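Local structure of putative secreted endoglycosylceramidase (Rhodococcus hoagii, 6JYZ) at residues 22-27 with 255-260; 117-122 with 213-218; 158-163 with 188-193; 181-186 with 222-227. The protein is a family 5 glycoside hydrolase, an endogalactosylceramidase that probably cleaves the glycosidic bond joining sugar to ceramide in galactose-based glycosphingolipids. All coordinates share one frame; numbering follows the deposited sequence.

Contact 1: residues 22-27 with 255-260; sequences LPRLTV and GFPHLV
R24 lies flat over the ring of F256, the guanidinium and aromatic planes 16° apart and the two side chains running past each other in opposite directions. This is the tight part of the contact. R24 CD sits 3.5 Å from the ring centroid in a CH-pi contact, R24 NE comes within 3.2 Å of F256 CD1, and F256 CB centres beneath the guanidinium. With CG anti to the backbone N (chi1 168°), the extended arginine runs over one face of the ring, closest on its CD1-CE1 side; H258 meets the other face. On the looser side no direct hydrogen bond joins the segments; one water mediates, accepting from R24 NE at 2.9 Å and donating to L25 O and P257 O. Nearer the strands, L259 CD2 touches V27 CG2 at 3.9 Å and reaches the backbone of L25 and T26. Replacing R24 by a serine would probably uncover one face of F256 and leave the bridging water without its donor. The contact thus lays the small hairpin 25-28/31-34 against the entry to strand 259-262, with L259 also touching I32, L25 packed on V40 and L42 of strand 38-47, and P257 against R249 of helix 230-251.

Contact 2: residues 117-122 with 213-218; sequences GIYTVL and AVVGYD
V215 holds CG2 beside its own backbone N, with CG1 anti to that N (chi1 179°), and this brings the CG2 methyl to Y119 CB at 3.5 Å, the side chains crossing at about a right angle. The chi1 of Y119, -73°, swings the phenol ring so that its edge lies near A213 O, 3.6 Å from Y119 CD1. The strands 119-122 and 214-218 run parallel, and their bonds show how a beta bulge is accommodated. T120 N donates to A213 O and V215 N to T120 O, the second bond measuring 2.8 Å. Beyond the bulge L122 N donates to G216 O at 3.0 Å, and D218 N to L122 O. T120 thus pairs with V214 but L122 with Y217, leaving V215 and G216 together opposite V121. Glycine suits the second position, because its backbone angles would jam a side chain against the preceding carbonyl. V121 CG2 fills in against V215 CB at 3.8 Å, while L122 CD1 meets V214 CG1 on the face that also carries Y217. An alanine in place of Y119 would be likely to leave P23 O without the phenol hydroxyl that bonds it and A213 without its ring neighbour. These strands are the third and fourth of a barrel like that of other family 5 enzymes. Main-chain bonds and hydrocarbon hold the pair together, which leaves the buried carboxylate of D218 and the hydroxyl of Y217 to be satisfied from beyond it, by a salt bridge to R83 and a hydrogen bond to E252.

Contact 3: residues 158-163 with 188-193; sequences ATLTGG and DDEQGV
A158 and V193 bring their CA atoms to 5.8 Å, while L160 and E190 stay 8.2 Å apart at CA, in two irregular segments of which 188-193 turns sharply through positive phi at D189, Q191 and G192, tied by bonds from G192 N to D189 O and from V193 N to E190 O. With no direct hydrogen bond between the segments, L160 carries the contact. Its CD1 methyl rests against E190 CB at 3.9 Å and reaches V193 CG1 at 4.1 Å. The second methyl, CD2, lies beside the amide end of Q191, 3.8 Å from Q191 OE1, and the two chains cross obliquely. Q191, extended beyond CG, reaches across the leucine methyls with its amide end. A158 CB closes the inner end against V193 CG1. A water bridges L160 O and E190 OE1, donating to both, and E190 OE2 forms a salt bridge with R181. The turn itself joins two helices: D189 ends helix 177-187 with a Schellman motif, and G192 stands at the N-cap of helix 193-206. Segment 158-163 lies across this junction, L160 also touching A185 of helix 177-187 and T161 touching A178.

Contact 4: residues 181-186 with 222-227; sequences RAFQAF and EPNPGL
F183 and N224 make the aromatic part of this contact, Q184 and L227 the polar part, and R181 adds an aliphatic touch. In the stack, the amide of N224 lies nearly parallel to the F183 ring, the planes 16° apart, and N224 CB stands 3.6 Å from the ring centroid in a CH-pi contact over the face. N224 CG is 3.4 Å from F183 CE2, toward the rim, and the backbone N of N224 also lies over that face. The single hydrogen bond between the segments runs from L227 N to Q184 OE1 at 2.8 Å, the donor tilted slightly from the carbonyl plane. Q184 sends CG anti to its backbone N (chi1 -168°) and then bends at chi2, which carries the amide up to the loop; its NE2 is held by D188 and Q236. Between stack and bond lies G226, whose CA meets F183 CB at 3.7 Å; a side chain there would run into Q184 OE1, and its phi of 70° favours glycine as well. Apolar contacts complete the seam, L227 CG against Q184 CB at 3.8 Å and L227 CD1 against R181 CD at 3.9 Å. Helix 177-187 thereby receives the loop that follows strand 214-218 and carries E222 and P223, the Glu-Pro pair of the family 5 signature; P223 also packs on I237 and Y241 of helix 230-251, while W129 meets the F183 ring edge-to-face.

In the fold
The four contacts fall into two pairs. Contacts 1 and 2, with centres about 9 Å apart, share a sheet: L259 O and Y217 N lie 2.9 Å apart, a probable hydrogen bond between strands 259-262 and 214-218. Contacts 3 and 4, centres about 10 Å apart, meet on helix 177-187, where E190 N comes 2.9 Å from A185 O. The pairs stand well apart, about 26 Å between the centres of contacts 2 and 4. After strand 214-218 of contact 2 comes the 222-227 loop of contact 4, whose E222, in the Asn-Glu-Pro motif, is probably the acid/base, as in family 5 relatives. A bound isopropanol, probably from crystallisation, lies about 4 Å from the Y119 side chain.

Contact 1: residues 22-27 with 255-260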
# COMPACT_ATOMS: atom_id res chain seq x y z
N LEU A 22 15.64 8.60 -3.17
CA LEU A 22 16.87 9.18 -3.79
C LEU A 22 16.65 9.67 -5.23
O LEU A 22 16.12 10.79 -5.33
CB LEU A 22 18.19 8.53 -3.41
CG LEU A 22 19.33 9.54 -3.28
CD1 LEU A 22 20.28 9.20 -2.13
CD2 LEU A 22 20.09 9.64 -4.59
N PRO A 23 16.84 8.91 -6.33
CA PRO A 23 16.54 9.47 -7.64
C PRO A 23 15.03 9.50 -7.92
O PRO A 23 14.24 8.67 -7.42
CB PRO A 23 17.27 8.59 -8.63
CG PRO A 23 17.37 7.29 -7.90
CD PRO A 23 17.57 7.64 -6.44
N ARG A 24 14.62 10.41 -8.75
CA ARG A 24 13.21 10.53 -9.14
C ARG A 24 12.82 9.25 -9.88
O ARG A 24 13.57 8.71 -10.70
CB ARG A 24 13.10 11.74 -10.08
CG ARG A 24 11.77 11.84 -10.81
CD ARG A 24 11.71 13.16 -11.57
NE ARG A 24 10.71 13.11 -12.64
CZ ARG A 24 10.65 14.09 -13.55
NH1 ARG A 24 11.55 15.08 -13.50
NH2 ARG A 24 9.72 14.01 -14.49
N LEU A 25 11.56 8.84 -9.64
CA LEU A 25 10.99 7.68 -10.31
C LEU A 25 10.02 8.09 -11.41
O LEU A 25 9.25 9.07 -11.25
CB LEU A 25 10.24 6.80 -9.31
CG LEU A 25 11.15 6.28 -8.22
CD1 LEU A 25 10.38 5.38 -7.24
CD2 LEU A 25 12.35 5.56 -8.78
N THR A 26 9.95 7.30 -12.44
CA THR A 26 9.11 7.45 -13.62
C THR A 26 8.63 6.07 -14.04
O THR A 26 8.83 5.07 -13.33
CB THR A 26 9.95 8.19 -14.70
OG1 THR A 26 9.08 8.54 -15.78
CG2 THR A 26 11.10 7.38 -15.24
N VAL A 27 7.92 6.03 -15.17
CA VAL A 27 7.46 4.79 -15.76
C VAL A 27 7.98 4.76 -17.19
O VAL A 27 7.85 5.76 -17.92
CB VAL A 27 5.92 4.71 -15.73
CG1 VAL A 27 5.43 3.53 -16.58
CG2 VAL A 27 5.40 4.62 -14.32
N GLY A 255 7.05 21.73 -10.06
CA GLY A 255 7.79 20.53 -9.67
C GLY A 255 7.81 19.59 -10.86
O GLY A 255 8.08 19.96 -11.99
N PHE A 256 7.52 18.31 -10.60
CA PHE A 256 7.54 17.30 -11.64
C PHE A 256 6.39 16.34 -11.39
O PHE A 256 5.92 16.25 -10.26
CB PHE A 256 8.91 16.59 -11.75
CG PHE A 256 9.27 15.78 -10.53
CD1 PHE A 256 8.80 14.48 -10.42
CD2 PHE A 256 10.10 16.30 -9.53
CE1 PHE A 256 9.12 13.68 -9.33
CE2 PHE A 256 10.42 15.46 -8.45
CZ PHE A 256 9.92 14.20 -8.36
N PRO A 257 5.98 15.59 -12.43
CA PRO A 257 4.86 14.65 -12.26
C PRO A 257 5.32 13.38 -11.56
O PRO A 257 6.26 12.73 -11.99
CB PRO A 257 4.39 14.37 -13.69
CG PRO A 257 5.61 14.61 -14.51
CD PRO A 257 6.33 15.78 -13.84
N HIS A 258 4.64 13.04 -10.49
CA HIS A 258 4.86 11.80 -9.78
C HIS A 258 3.95 10.68 -10.29
O HIS A 258 3.02 10.92 -11.07
CB HIS A 258 4.69 12.02 -8.27
CG HIS A 258 5.70 12.98 -7.68
ND1 HIS A 258 5.82 14.35 -8.07
CD2 HIS A 258 6.62 12.73 -6.73
CE1 HIS A 258 6.80 14.89 -7.29
NE2 HIS A 258 7.24 13.92 -6.46
N LEU A 259 4.21 9.45 -9.84
CA LEU A 259 3.35 8.32 -10.29
C LEU A 259 1.97 8.39 -9.67
O LEU A 259 1.80 8.90 -8.55
CB LEU A 259 4.01 7.00 -9.86
CG LEU A 259 5.33 6.65 -10.49
CD1 LEU A 259 5.85 5.26 -10.20
CD2 LEU A 259 5.85 7.41 -11.65
N VAL A 260 1.03 7.87 -10.43
CA VAL A 260 -0.36 7.79 -9.95
C VAL A 260 -0.67 6.33 -9.77
O VAL A 260 -0.71 5.59 -10.77
CB VAL A 260 -1.30 8.47 -10.93
CG1 VAL A 260 -2.72 8.06 -10.52
CG2 VAL A 260 -1.11 10.00 -10.78
O HOH W 1 8.46 11.27 -12.62

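Contact 2: residues 117-122 with 213-218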
# COMPACT_ATOMS: atom_id res chain seq x y z
N GLY A 117 16.81 5.26 2.98
CA GLY A 117 16.78 4.66 1.66
C GLY A 117 15.39 4.15 1.23
O GLY A 117 15.30 3.22 0.42
N ILE A 118 14.33 4.75 1.77
CA ILE A 118 12.97 4.24 1.55
C ILE A 118 12.20 5.33 0.86
O ILE A 118 12.07 6.46 1.41
CB ILE A 118 12.38 3.87 2.90
CG1 ILE A 118 13.20 2.75 3.56
CG2 ILE A 118 10.89 3.45 2.75
CD1 ILE A 118 12.71 2.46 4.98
N TYR A 119 11.59 5.02 -0.27
CA TYR A 119 10.63 5.87 -0.96
C TYR A 119 9.25 5.76 -0.30
O TYR A 119 8.93 4.75 0.33
CB TYR A 119 10.45 5.36 -2.40
CG TYR A 119 11.60 5.64 -3.34
CD1 TYR A 119 11.64 6.83 -4.03
CD2 TYR A 119 12.57 4.67 -3.62
CE1 TYR A 119 12.64 7.11 -4.95
CE2 TYR A 119 13.56 4.92 -4.56
CZ TYR A 119 13.60 6.15 -5.18
OH TYR A 119 14.60 6.39 -6.11
N THR A 120 8.42 6.79 -0.47
CA THR A 120 7.09 6.81 0.11
C THR A 120 6.00 6.88 -0.94
O THR A 120 6.02 7.76 -1.81
CB THR A 120 6.94 8.02 1.02
OG1 THR A 120 7.87 7.90 2.10
CG2 THR A 120 5.56 8.09 1.66
N VAL A 121 5.03 5.96 -0.84
CA VAL A 121 3.76 6.08 -1.53
C VAL A 121 2.79 6.73 -0.56
O VAL A 121 2.58 6.22 0.55
CB VAL A 121 3.25 4.70 -1.98
CG1 VAL A 121 1.80 4.80 -2.46
CG2 VAL A 121 4.14 4.09 -3.03
N LEU A 122 2.19 7.85 -0.97
CA LEU A 122 1.16 8.49 -0.15
C LEU A 122 -0.19 7.84 -0.49
O LEU A 122 -0.66 8.00 -1.61
CB LEU A 122 1.10 9.99 -0.45
CG LEU A 122 2.41 10.75 -0.09
CD1 LEU A 122 2.25 12.18 -0.55
CD2 LEU A 122 2.64 10.68 1.40
N ALA A 213 11.66 11.54 -3.23
CA ALA A 213 11.41 10.38 -2.39
C ALA A 213 9.97 9.99 -2.42
O ALA A 213 9.65 8.90 -1.94
CB ALA A 213 11.84 10.72 -1.00
N VAL A 214 9.05 10.85 -2.84
CA VAL A 214 7.65 10.47 -2.94
C VAL A 214 7.49 9.79 -4.30
O VAL A 214 7.70 10.38 -5.35
CB VAL A 214 6.73 11.68 -2.78
CG1 VAL A 214 5.27 11.35 -3.19
CG2 VAL A 214 6.78 12.19 -1.34
N VAL A 215 7.15 8.50 -4.25
CA VAL A 215 6.88 7.76 -5.48
C VAL A 215 5.73 8.40 -6.24
O VAL A 215 5.76 8.62 -7.42
CB VAL A 215 6.46 6.32 -5.10
CG1 VAL A 215 6.15 5.51 -6.39
CG2 VAL A 215 7.53 5.62 -4.25
N GLY A 216 4.68 8.69 -5.45
CA GLY A 216 3.43 9.17 -6.00
C GLY A 216 2.30 8.83 -5.05
O GLY A 216 2.50 8.68 -3.84
N TYR A 217 1.12 8.76 -5.70
CA TYR A 217 -0.11 8.99 -4.95
C TYR A 217 -1.05 7.82 -5.21
O TYR A 217 -1.43 7.61 -6.38
CB TYR A 217 -0.80 10.25 -5.50
CG TYR A 217 0.14 11.40 -5.77
CD1 TYR A 217 0.80 12.04 -4.76
CD2 TYR A 217 0.34 11.76 -7.08
CE1 TYR A 217 1.70 13.12 -5.07
CE2 TYR A 217 1.20 12.79 -7.43
CZ TYR A 217 1.82 13.47 -6.40
OH TYR A 217 2.67 14.52 -6.75
N ASP A 218 -1.42 7.08 -4.17
CA ASP A 218 -2.42 6.01 -4.27
C ASP A 218 -3.75 6.70 -3.95
O ASP A 218 -4.05 7.04 -2.80
CB ASP A 218 -2.02 4.87 -3.31
CG ASP A 218 -2.85 3.60 -3.44
OD1 ASP A 218 -3.94 3.60 -4.08
OD2 ASP A 218 -2.40 2.62 -2.84

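Contact 3: residues 158-163 with 188-193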
# COMPACT_ATOMS: atom_id res chain seq x y z
N ALA A 158 -18.16 14.91 5.72
CA ALA A 158 -18.25 14.36 4.37
C ALA A 158 -19.04 13.06 4.34
O ALA A 158 -19.08 12.45 3.24
CB ALA A 158 -16.87 14.15 3.78
N THR A 159 -19.60 12.60 5.44
CA THR A 159 -20.20 11.27 5.57
C THR A 159 -21.73 11.41 5.52
O THR A 159 -22.34 11.97 6.43
CB THR A 159 -19.78 10.67 6.89
OG1 THR A 159 -18.35 10.49 6.86
CG2 THR A 159 -20.39 9.27 7.08
N LEU A 160 -22.31 10.97 4.41
CA LEU A 160 -23.71 11.20 4.05
C LEU A 160 -24.40 9.83 3.90
O LEU A 160 -24.44 9.26 2.82
CB LEU A 160 -23.79 12.04 2.78
CG LEU A 160 -23.06 13.40 2.87
CD1 LEU A 160 -23.09 14.07 1.50
CD2 LEU A 160 -23.67 14.29 3.97
N THR A 161 -24.91 9.32 4.98
CA THR A 161 -25.39 7.93 5.03
C THR A 161 -26.89 7.82 4.75
O THR A 161 -27.39 6.70 4.73
CB THR A 161 -25.12 7.27 6.35
OG1 THR A 161 -25.92 7.97 7.32
CG2 THR A 161 -23.64 7.22 6.71
N GLY A 162 -27.58 8.94 4.59
CA GLY A 162 -29.05 8.89 4.37
C GLY A 162 -29.82 8.34 5.58
O GLY A 162 -31.00 7.97 5.38
N GLY A 163 -29.20 8.20 6.74
CA GLY A 163 -29.83 7.56 7.88
C GLY A 163 -29.80 6.05 7.78
O GLY A 163 -30.34 5.41 8.68
N ASP A 188 -21.38 10.30 -6.42
CA ASP A 188 -22.33 11.26 -7.03
C ASP A 188 -22.00 12.71 -6.70
O ASP A 188 -22.69 13.61 -7.16
CB ASP A 188 -23.75 10.87 -6.63
CG ASP A 188 -24.11 9.50 -7.28
OD1 ASP A 188 -23.65 9.23 -8.39
OD2 ASP A 188 -24.90 8.88 -6.74
N ASP A 189 -20.95 12.95 -5.92
CA ASP A 189 -20.48 14.30 -5.55
C ASP A 189 -21.61 15.03 -4.82
O ASP A 189 -21.74 16.26 -4.94
CB ASP A 189 -19.96 15.11 -6.75
CG ASP A 189 -18.98 16.19 -6.37
OD1 ASP A 189 -18.46 16.24 -5.26
OD2 ASP A 189 -18.71 16.97 -7.33
N GLU A 190 -22.38 14.36 -3.97
CA GLU A 190 -23.40 15.04 -3.17
C GLU A 190 -22.68 16.03 -2.26
O GLU A 190 -21.65 15.74 -1.65
CB GLU A 190 -24.14 14.03 -2.30
CG GLU A 190 -25.09 13.13 -3.05
CD GLU A 190 -25.88 12.20 -2.12
OE1 GLU A 190 -26.00 12.43 -0.92
OE2 GLU A 190 -26.33 11.22 -2.68
N GLN A 191 -23.25 17.24 -2.17
CA GLN A 191 -22.73 18.32 -1.35
C GLN A 191 -21.29 18.66 -1.77
O GLN A 191 -20.55 19.25 -0.97
CB GLN A 191 -22.89 18.04 0.14
CG GLN A 191 -24.37 17.87 0.52
CD GLN A 191 -24.51 17.63 2.01
OE1 GLN A 191 -23.63 17.89 2.87
NE2 GLN A 191 -25.65 17.09 2.37
N GLY A 192 -20.88 18.27 -2.97
CA GLY A 192 -19.50 18.53 -3.40
C GLY A 192 -18.46 17.74 -2.64
O GLY A 192 -17.27 18.09 -2.73
N VAL A 193 -18.78 16.63 -1.99
CA VAL A 193 -17.76 15.97 -1.16
C VAL A 193 -16.64 15.38 -2.02
O VAL A 193 -15.50 15.37 -1.55
CB VAL A 193 -18.31 14.89 -0.23
CG1 VAL A 193 -19.27 15.49 0.79
CG2 VAL A 193 -19.01 13.72 -0.97
O HOH W 2 -26.64 10.52 1.11

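Contact 4: residues 181-186 with 222-227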
# COMPACT_ATOMS: atom_id res chain seq x y z
N ARG A 181 -24.03 3.66 1.13
CA ARG A 181 -24.71 4.89 0.80
C ARG A 181 -23.71 6.06 0.85
O ARG A 181 -23.77 6.93 0.01
CB ARG A 181 -25.87 5.11 1.80
CG ARG A 181 -26.67 6.38 1.53
CD ARG A 181 -27.43 6.33 0.24
NE ARG A 181 -28.03 7.60 -0.21
CZ ARG A 181 -27.44 8.41 -1.00
NH1 ARG A 181 -26.15 8.27 -1.32
NH2 ARG A 181 -28.10 9.42 -1.54
N ALA A 182 -22.83 6.09 1.87
CA ALA A 182 -21.85 7.18 1.98
C ALA A 182 -20.91 7.15 0.79
O ALA A 182 -20.55 8.20 0.24
CB ALA A 182 -21.06 7.08 3.26
N PHE A 183 -20.47 5.96 0.35
CA PHE A 183 -19.65 5.90 -0.85
C PHE A 183 -20.42 6.38 -2.06
O PHE A 183 -19.85 7.07 -2.93
CB PHE A 183 -19.15 4.45 -1.14
CG PHE A 183 -17.76 4.23 -0.60
CD1 PHE A 183 -16.70 4.69 -1.35
CD2 PHE A 183 -17.53 3.55 0.59
CE1 PHE A 183 -15.37 4.47 -0.86
CE2 PHE A 183 -16.24 3.36 1.06
CZ PHE A 183 -15.22 3.82 0.34
N GLN A 184 -21.71 6.00 -2.21
CA GLN A 184 -22.44 6.41 -3.39
C GLN A 184 -22.60 7.94 -3.39
O GLN A 184 -22.52 8.57 -4.45
CB GLN A 184 -23.78 5.70 -3.53
CG GLN A 184 -24.39 5.92 -4.92
CD GLN A 184 -23.46 5.41 -5.99
OE1 GLN A 184 -22.85 4.32 -5.85
NE2 GLN A 184 -23.34 6.13 -7.11
N ALA A 185 -22.84 8.54 -2.20
CA ALA A 185 -22.92 10.01 -2.12
C ALA A 185 -21.63 10.63 -2.59
O ALA A 185 -21.64 11.62 -3.33
CB ALA A 185 -23.17 10.39 -0.69
N PHE A 186 -20.48 10.03 -2.23
CA PHE A 186 -19.19 10.50 -2.73
C PHE A 186 -19.10 10.36 -4.23
O PHE A 186 -18.70 11.34 -4.94
CB PHE A 186 -18.09 9.70 -2.04
CG PHE A 186 -16.72 9.87 -2.60
CD1 PHE A 186 -15.93 10.97 -2.25
CD2 PHE A 186 -16.24 8.93 -3.49
CE1 PHE A 186 -14.66 11.11 -2.79
CE2 PHE A 186 -14.98 9.07 -4.05
CZ PHE A 186 -14.16 10.17 -3.70
N GLU A 222 -8.80 0.86 -1.72
CA GLU A 222 -9.93 -0.09 -1.86
C GLU A 222 -11.26 0.64 -2.02
O GLU A 222 -12.21 0.42 -1.22
CB GLU A 222 -9.95 -1.06 -0.69
CG GLU A 222 -8.71 -1.92 -0.67
CD GLU A 222 -8.74 -3.10 0.27
OE1 GLU A 222 -9.59 -3.11 1.18
OE2 GLU A 222 -7.83 -3.98 0.19
N PRO A 223 -11.44 1.42 -3.10
CA PRO A 223 -12.72 2.13 -3.23
C PRO A 223 -13.89 1.15 -3.21
O PRO A 223 -13.87 0.16 -3.96
CB PRO A 223 -12.60 2.86 -4.56
CG PRO A 223 -11.12 2.96 -4.78
CD PRO A 223 -10.50 1.70 -4.19
N ASN A 224 -14.88 1.39 -2.37
CA ASN A 224 -15.97 0.44 -2.33
C ASN A 224 -16.92 0.66 -3.53
O ASN A 224 -16.97 1.76 -4.11
CB ASN A 224 -16.77 0.55 -1.04
CG ASN A 224 -16.05 0.08 0.21
OD1 ASN A 224 -14.74 -0.07 0.27
ND2 ASN A 224 -16.76 -0.13 1.26
N PRO A 225 -17.74 -0.33 -3.92
CA PRO A 225 -18.66 -0.13 -5.03
C PRO A 225 -19.73 0.94 -4.82
O PRO A 225 -20.32 1.40 -5.78
CB PRO A 225 -19.29 -1.54 -5.20
CG PRO A 225 -18.24 -2.48 -4.68
CD PRO A 225 -17.64 -1.73 -3.50
N GLY A 226 -19.98 1.31 -3.55
CA GLY A 226 -21.14 2.17 -3.31
C GLY A 226 -22.43 1.37 -3.54
O GLY A 226 -22.60 0.28 -3.01
N LEU A 227 -23.33 2.01 -4.26
CA LEU A 227 -24.61 1.38 -4.61
C LEU A 227 -24.62 0.89 -6.04
O LEU A 227 -25.68 0.80 -6.68
CB LEU A 227 -25.79 2.31 -4.30
CG LEU A 227 -25.92 2.65 -2.81
CD1 LEU A 227 -27.03 3.70 -2.61
CD2 LEU A 227 -26.21 1.45 -1.97